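Local coordinates for bifunctional protein PutA (Bdellovibrio bacteriovorus, PDB 5UR2) that probably oxidises proline to glutamate in two steps, pairing a flavin-dependent proline dehydrogenase with an NAD-dependent L-glutamate gamma-semialdehyde dehydrogenase, at residues B[634-639]-B[703-708]; B[479-484]-B[571-576]. All coordinates share one frame; numbering follows the deposited sequence.

Contact 1: B[634-639]-B[703-708]; sequences VTAVIA and EYIVNH
A636 on the strand and I705 on the helix bring the two backbones nearest each other, their CA atoms 6.2 Å apart. The extended chain of 634-638 runs past the last turn of helix 698-707, and no hydrogen bond joins them, as expected where a helix lies against the face of a sheet. A636 and I638, two residues apart on the strand, both direct their CB toward the helix, while V637 between them directs its own away. The methyl of A636 meets the end of I705, with CB 3.9 Å from CD1 and equally close to CG1; so small a residue lets the helix come near the strand. I705 holds CG1 between its backbone N and carbonyl carbon (chi1 64°), and the extended second torsion carries CD1 out to that methyl. Farther along the strand, the longer I638 reaches V706 with the tip of its main branch: CD1 lies 3.6 Å from V706 CG2, and the two side chains cross at about a right angle. The small alanine and the branched aliphatic residues suit this largely buried, apolar interface, where the four touching side chains meet through carbon alone. On another side of the helix, N707 ND2 donates to E703 OE2 (3.1 Å), from above the carboxylate plane. This is the sheet-and-helix layering of the Rossmann fold in the aldehyde dehydrogenase part. Strand 623-638 lies between strands 661-665 and 711-717; I705 also touches V663, V706 touches I714, and helix 646-657 packs on V637.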
loop_
_atom_site.group_PDB
_atom_site.type_symbol
_atom_site.label_atom_id
_atom_site.label_comp_id
_atom_site.label_asym_id
_atom_site.label_seq_id
_atom_site.Cartn_x
_atom_site.Cartn_y
_atom_site.Cartn_z
ATOM N N VAL B 634 -2.870 -24.223 -1.640
ATOM C CA VAL B 634 -3.303 -24.797 -0.370
ATOM C C VAL B 634 -2.460 -24.218 0.756
ATOM O O VAL B 634 -1.223 -24.210 0.683
ATOM C CB VAL B 634 -3.213 -26.331 -0.396
ATOM C CG1 VAL B 634 -3.509 -26.884 0.987
ATOM C CG2 VAL B 634 -4.211 -26.931 -1.423
ATOM N N THR B 635 -3.125 -23.730 1.803
ATOM C CA THR B 635 -2.450 -23.122 2.943
ATOM C C THR B 635 -2.592 -24.015 4.162
ATOM O O THR B 635 -3.709 -24.350 4.553
ATOM C CB THR B 635 -3.025 -21.736 3.232
ATOM O OG1 THR B 635 -2.745 -20.891 2.113
ATOM C CG2 THR B 635 -2.414 -21.132 4.498
ATOM N N ALA B 636 -1.464 -24.368 4.770
ATOM C CA ALA B 636 -1.453 -25.124 6.014
ATOM C C ALA B 636 -1.480 -24.142 7.176
ATOM O O ALA B 636 -0.635 -23.250 7.250
ATOM C CB ALA B 636 -0.218 -26.018 6.095
ATOM N N VAL B 637 -2.457 -24.298 8.068
ATOM C CA VAL B 637 -2.643 -23.417 9.218
ATOM C C VAL B 637 -2.401 -24.230 10.492
ATOM O O VAL B 637 -3.140 -25.180 10.792
ATOM C CB VAL B 637 -4.043 -22.786 9.212
ATOM C CG1 VAL B 637 -4.320 -22.080 10.534
ATOM C CG2 VAL B 637 -4.159 -21.809 8.037
ATOM N N ILE B 638 -1.371 -23.858 11.236
ATOM C CA ILE B 638 -0.978 -24.543 12.463
ATOM C C ILE B 638 -1.053 -23.507 13.581
ATOM O O ILE B 638 -0.168 -22.651 13.723
ATOM C CB ILE B 638 0.409 -25.181 12.336
ATOM C CG1 ILE B 638 0.389 -26.138 11.144
ATOM C CG2 ILE B 638 0.853 -25.907 13.626
ATOM C CD1 ILE B 638 1.567 -27.068 11.102
ATOM N N ALA B 639 -2.127 -23.582 14.377
ATOM C CA ALA B 639 -2.535 -22.492 15.245
ATOM C C ALA B 639 -2.282 -22.832 16.708
ATOM O O ALA B 639 -2.274 -24.004 17.091
ATOM C CB ALA B 639 -4.022 -22.156 15.056
ATOM N N GLU B 703 3.140 -32.013 10.853
ATOM C CA GLU B 703 4.327 -32.240 10.041
ATOM C C GLU B 703 3.953 -32.646 8.624
ATOM O O GLU B 703 4.536 -32.151 7.646
ATOM C CB GLU B 703 5.198 -33.322 10.691
ATOM C CG GLU B 703 6.519 -33.583 9.964
ATOM C CD GLU B 703 7.598 -32.546 10.252
ATOM O OE1 GLU B 703 7.375 -31.650 11.095
ATOM O OE2 GLU B 703 8.681 -32.634 9.632
ATOM N N TYR B 704 2.948 -33.510 8.491
ATOM C CA TYR B 704 2.577 -34.025 7.175
ATOM C C TYR B 704 2.099 -32.903 6.256
ATOM O O TYR B 704 2.471 -32.860 5.078
ATOM C CB TYR B 704 1.506 -35.107 7.324
ATOM C CG TYR B 704 1.203 -35.865 6.045
ATOM C CD1 TYR B 704 0.237 -35.398 5.165
ATOM C CD2 TYR B 704 1.879 -37.055 5.722
ATOM C CE1 TYR B 704 -0.047 -36.073 3.992
ATOM C CE2 TYR B 704 1.596 -37.749 4.539
ATOM C CZ TYR B 704 0.621 -37.241 3.683
ATOM O OH TYR B 704 0.294 -37.875 2.510
ATOM N N ILE B 705 1.265 -31.987 6.763
ATOM C CA ILE B 705 0.781 -30.939 5.869
ATOM C C ILE B 705 1.856 -29.873 5.659
ATOM O O ILE B 705 1.894 -29.236 4.606
ATOM C CB ILE B 705 -0.543 -30.322 6.365
ATOM C CG1 ILE B 705 -0.374 -29.605 7.706
ATOM C CG2 ILE B 705 -1.655 -31.375 6.425
ATOM C CD1 ILE B 705 -1.677 -28.947 8.181
ATOM N N VAL B 706 2.763 -29.688 6.621
ATOM C CA VAL B 706 3.911 -28.813 6.390
ATOM C C VAL B 706 4.760 -29.354 5.248
ATOM O O VAL B 706 5.216 -28.596 4.382
ATOM C CB VAL B 706 4.741 -28.642 7.679
ATOM C CG1 VAL B 706 6.165 -28.169 7.359
ATOM C CG2 VAL B 706 4.071 -27.644 8.617
ATOM N N ASN B 707 4.967 -30.675 5.216
ATOM C CA ASN B 707 5.876 -31.290 4.260
ATOM C C ASN B 707 5.254 -31.559 2.901
ATOM O O ASN B 707 5.999 -31.808 1.954
ATOM C CB ASN B 707 6.420 -32.624 4.804
ATOM C CG ASN B 707 7.412 -32.428 5.943
ATOM O OD1 ASN B 707 8.124 -31.427 5.989
ATOM N ND2 ASN B 707 7.525 -33.424 6.814
ATOM N N HIS B 708 3.930 -31.501 2.769
ATOM C CA HIS B 708 3.280 -31.974 1.553
ATOM C C HIS B 708 3.636 -31.119 0.334
ATOM O O HIS B 708 3.845 -29.909 0.431
ATOM C CB HIS B 708 1.764 -31.975 1.744
ATOM C CG HIS B 708 1.039 -32.832 0.759
ATOM N ND1 HIS B 708 0.742 -32.406 -0.516
ATOM C CD2 HIS B 708 0.558 -34.096 0.858
ATOM C CE1 HIS B 708 0.115 -33.373 -1.165
ATOM N NE2 HIS B 708 -0.010 -34.408 -0.354
#

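Contact 2: B[479-484]-B[571-576]; sequences REKMLK and DRFKLI
Two helices pack here through a CH-pi contact and a Met-aromatic contact that share one phenylalanine ring, F573. The short helical segments 479-484 and 572-576 approach to 9.0 Å between axes and cross at -53°, with M482 and F573 nearest in backbone register. K481 lays its aliphatic part over the ring: CB stands 3.6 Å from the centroid of F573, almost exactly on the ring normal, and CD comes 3.7 Å from F573 CE2. Lysine suits this exposed position because its methylenes can cover an aromatic face while the chain carries the ammonium group away from the other helix. The sulfur of M482 lies at the ring's edge, SD 5.3 Å from the F573 centroid and 81° off the normal. With CG anti to the backbone N (chi1 -170°) and further bends at chi2 and chi3, the flexible thioether turns toward the other helix. There SD meets I576 CG2 at 3.5 Å, and CE lies as close to the same methyl, the two side chains crossing at about a right angle. I576, one turn after F573, thus supplies a compact buried surface for the sulfur. Nearby, R572 forms salt bridges with E468 and D591, joining the start of its helix to the loop that leads into helix 476-491 and to helix 587-611. That helix also covers the pair, touching M482 through W587 and I576 through A590, while L471 packs on F573 and I576.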
loop_
_atom_site.group_PDB
_atom_site.type_symbol
_atom_site.label_atom_id
_atom_site.label_comp_id
_atom_site.label_asym_id
_atom_site.label_seq_id
_atom_site.Cartn_x
_atom_site.Cartn_y
_atom_site.Cartn_z
ATOM N N ARG B 479 -24.198 -10.652 32.203
ATOM C CA ARG B 479 -23.751 -11.653 33.170
ATOM C C ARG B 479 -24.665 -12.878 33.147
ATOM O O ARG B 479 -24.193 -14.021 33.205
ATOM C CB ARG B 479 -23.685 -11.050 34.584
ATOM C CG ARG B 479 -22.697 -9.894 34.727
ATOM C CD ARG B 479 -22.410 -9.515 36.190
ATOM N NE ARG B 479 -23.618 -9.117 36.900
ATOM C CZ ARG B 479 -24.136 -7.886 36.898
ATOM N NH1 ARG B 479 -23.557 -6.893 36.227
ATOM N NH2 ARG B 479 -25.250 -7.645 37.582
ATOM N N GLU B 480 -25.977 -12.657 33.038
ATOM C CA GLU B 480 -26.923 -13.768 33.045
ATOM C C GLU B 480 -26.756 -14.659 31.821
ATOM O O GLU B 480 -26.796 -15.888 31.941
ATOM C CB GLU B 480 -28.353 -13.241 33.129
ATOM C CG GLU B 480 -28.713 -12.675 34.488
ATOM C CD GLU B 480 -30.020 -11.893 34.468
ATOM O OE1 GLU B 480 -30.468 -11.471 33.372
ATOM O OE2 GLU B 480 -30.608 -11.717 35.554
ATOM N N LYS B 481 -26.589 -14.057 30.638
ATOM C CA LYS B 481 -26.335 -14.840 29.430
ATOM C C LYS B 481 -25.040 -15.621 29.549
ATOM O O LYS B 481 -24.943 -16.753 29.057
ATOM C CB LYS B 481 -26.292 -13.931 28.195
ATOM C CG LYS B 481 -27.666 -13.398 27.812
ATOM C CD LYS B 481 -27.622 -12.522 26.564
ATOM C CE LYS B 481 -29.012 -11.979 26.240
ATOM N NZ LYS B 481 -29.213 -10.609 26.761
ATOM N N MET B 482 -24.028 -15.024 30.185
ATOM C CA MET B 482 -22.755 -15.710 30.371
ATOM C C MET B 482 -22.932 -16.924 31.267
ATOM O O MET B 482 -22.452 -18.019 30.952
ATOM C CB MET B 482 -21.725 -14.749 30.967
ATOM C CG MET B 482 -20.321 -15.273 30.972
ATOM S SD MET B 482 -19.747 -15.468 29.260
ATOM C CE MET B 482 -19.756 -17.263 29.117
ATOM N N LEU B 483 -23.643 -16.745 32.384
ATOM C CA LEU B 483 -23.901 -17.858 33.294
ATOM C C LEU B 483 -24.793 -18.900 32.633
ATOM O O LEU B 483 -24.613 -20.104 32.841
ATOM C CB LEU B 483 -24.532 -17.334 34.592
ATOM C CG LEU B 483 -23.620 -16.482 35.489
ATOM C CD1 LEU B 483 -24.395 -15.708 36.573
ATOM C CD2 LEU B 483 -22.642 -17.417 36.178
ATOM N N LYS B 484 -25.749 -18.459 31.819
ATOM C CA LYS B 484 -26.561 -19.413 31.079
ATOM C C LYS B 484 -25.706 -20.205 30.090
ATOM O O LYS B 484 -25.815 -21.437 30.012
ATOM C CB LYS B 484 -27.681 -18.668 30.351
ATOM C CG LYS B 484 -28.608 -19.549 29.557
ATOM C CD LYS B 484 -29.515 -18.704 28.695
ATOM C CE LYS B 484 -30.147 -19.545 27.589
ATOM N NZ LYS B 484 -31.106 -18.773 26.751
ATOM N N ASP B 571 -23.304 -15.878 18.212
ATOM C CA ASP B 571 -23.024 -16.941 19.172
ATOM C C ASP B 571 -22.001 -16.518 20.230
ATOM O O ASP B 571 -21.354 -17.372 20.847
ATOM C CB ASP B 571 -22.576 -18.200 18.431
ATOM C CG ASP B 571 -23.722 -18.832 17.620
ATOM O OD1 ASP B 571 -24.857 -18.361 17.766
ATOM O OD2 ASP B 571 -23.505 -19.782 16.836
ATOM N N ARG B 572 -21.881 -15.211 20.478
ATOM C CA ARG B 572 -20.802 -14.685 21.304
ATOM C C ARG B 572 -20.675 -15.411 22.640
ATOM O O ARG B 572 -19.584 -15.857 23.006
ATOM C CB ARG B 572 -21.002 -13.189 21.534
ATOM C CG ARG B 572 -19.734 -12.536 22.022
ATOM C CD ARG B 572 -19.995 -11.164 22.552
ATOM N NE ARG B 572 -18.766 -10.396 22.718
ATOM C CZ ARG B 572 -18.406 -9.389 21.928
ATOM N NH1 ARG B 572 -19.173 -9.033 20.902
ATOM N NH2 ARG B 572 -17.283 -8.731 22.172
ATOM N N PHE B 573 -21.782 -15.553 23.377
ATOM C CA PHE B 573 -21.701 -16.129 24.715
ATOM C C PHE B 573 -21.339 -17.610 24.671
ATOM O O PHE B 573 -20.579 -18.096 25.523
ATOM C CB PHE B 573 -23.022 -15.908 25.458
ATOM C CG PHE B 573 -23.244 -14.476 25.831
ATOM C CD1 PHE B 573 -22.660 -13.952 26.969
ATOM C CD2 PHE B 573 -23.976 -13.639 25.010
ATOM C CE1 PHE B 573 -22.826 -12.625 27.296
ATOM C CE2 PHE B 573 -24.155 -12.309 25.337
ATOM C CZ PHE B 573 -23.578 -11.797 26.481
ATOM N N LYS B 574 -21.865 -18.344 23.688
ATOM C CA LYS B 574 -21.518 -19.757 23.569
ATOM C C LYS B 574 -20.027 -19.920 23.259
ATOM O O LYS B 574 -19.366 -20.838 23.769
ATOM C CB LYS B 574 -22.405 -20.402 22.494
ATOM C CG LYS B 574 -22.345 -21.919 22.412
ATOM C CD LYS B 574 -23.293 -22.466 21.335
ATOM C CE LYS B 574 -23.279 -24.010 21.284
ATOM N NZ LYS B 574 -22.028 -24.584 20.684
ATOM N N LEU B 575 -19.470 -18.994 22.470
ATOM C CA LEU B 575 -18.052 -19.039 22.127
ATOM C C LEU B 575 -17.181 -18.687 23.323
ATOM O O LEU B 575 -16.114 -19.281 23.508
ATOM C CB LEU B 575 -17.761 -18.099 20.954
ATOM C CG LEU B 575 -18.441 -18.503 19.646
ATOM C CD1 LEU B 575 -18.280 -17.441 18.559
ATOM C CD2 LEU B 575 -17.876 -19.847 19.193
ATOM N N ILE B 576 -17.606 -17.724 24.142
ATOM C CA ILE B 576 -16.855 -17.421 25.358
ATOM C C ILE B 576 -16.812 -18.638 26.266
ATOM O O ILE B 576 -15.744 -19.052 26.738
ATOM C CB ILE B 576 -17.458 -16.213 26.093
ATOM C CG1 ILE B 576 -17.240 -14.943 25.289
ATOM C CG2 ILE B 576 -16.845 -16.080 27.484
ATOM C CD1 ILE B 576 -17.962 -13.726 25.866
#

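Following the chain from the N terminus, the proline dehydrogenase barrel comes before either contact. Contact 2 then closes a loop of 86 residues, bringing helix 572-583 back to helix 476-491 after the chain has built the small mixed sheet that includes strands 495-501 and 523-528. Contact 1 opens only later and closes a shorter loop of 63 residues. The two loops therefore follow in series, neither nesting nor crossing. The centres of contact 1 and contact 2 are about 33 Å apart. Contact 2 fastens helix 476-491, which follows the proline dehydrogenase barrel in the chain, to helix 572-583 of the aldehyde dehydrogenase part, whereas contact 1 ties helix 698-707 to the Rossmann-type sheet of that same part.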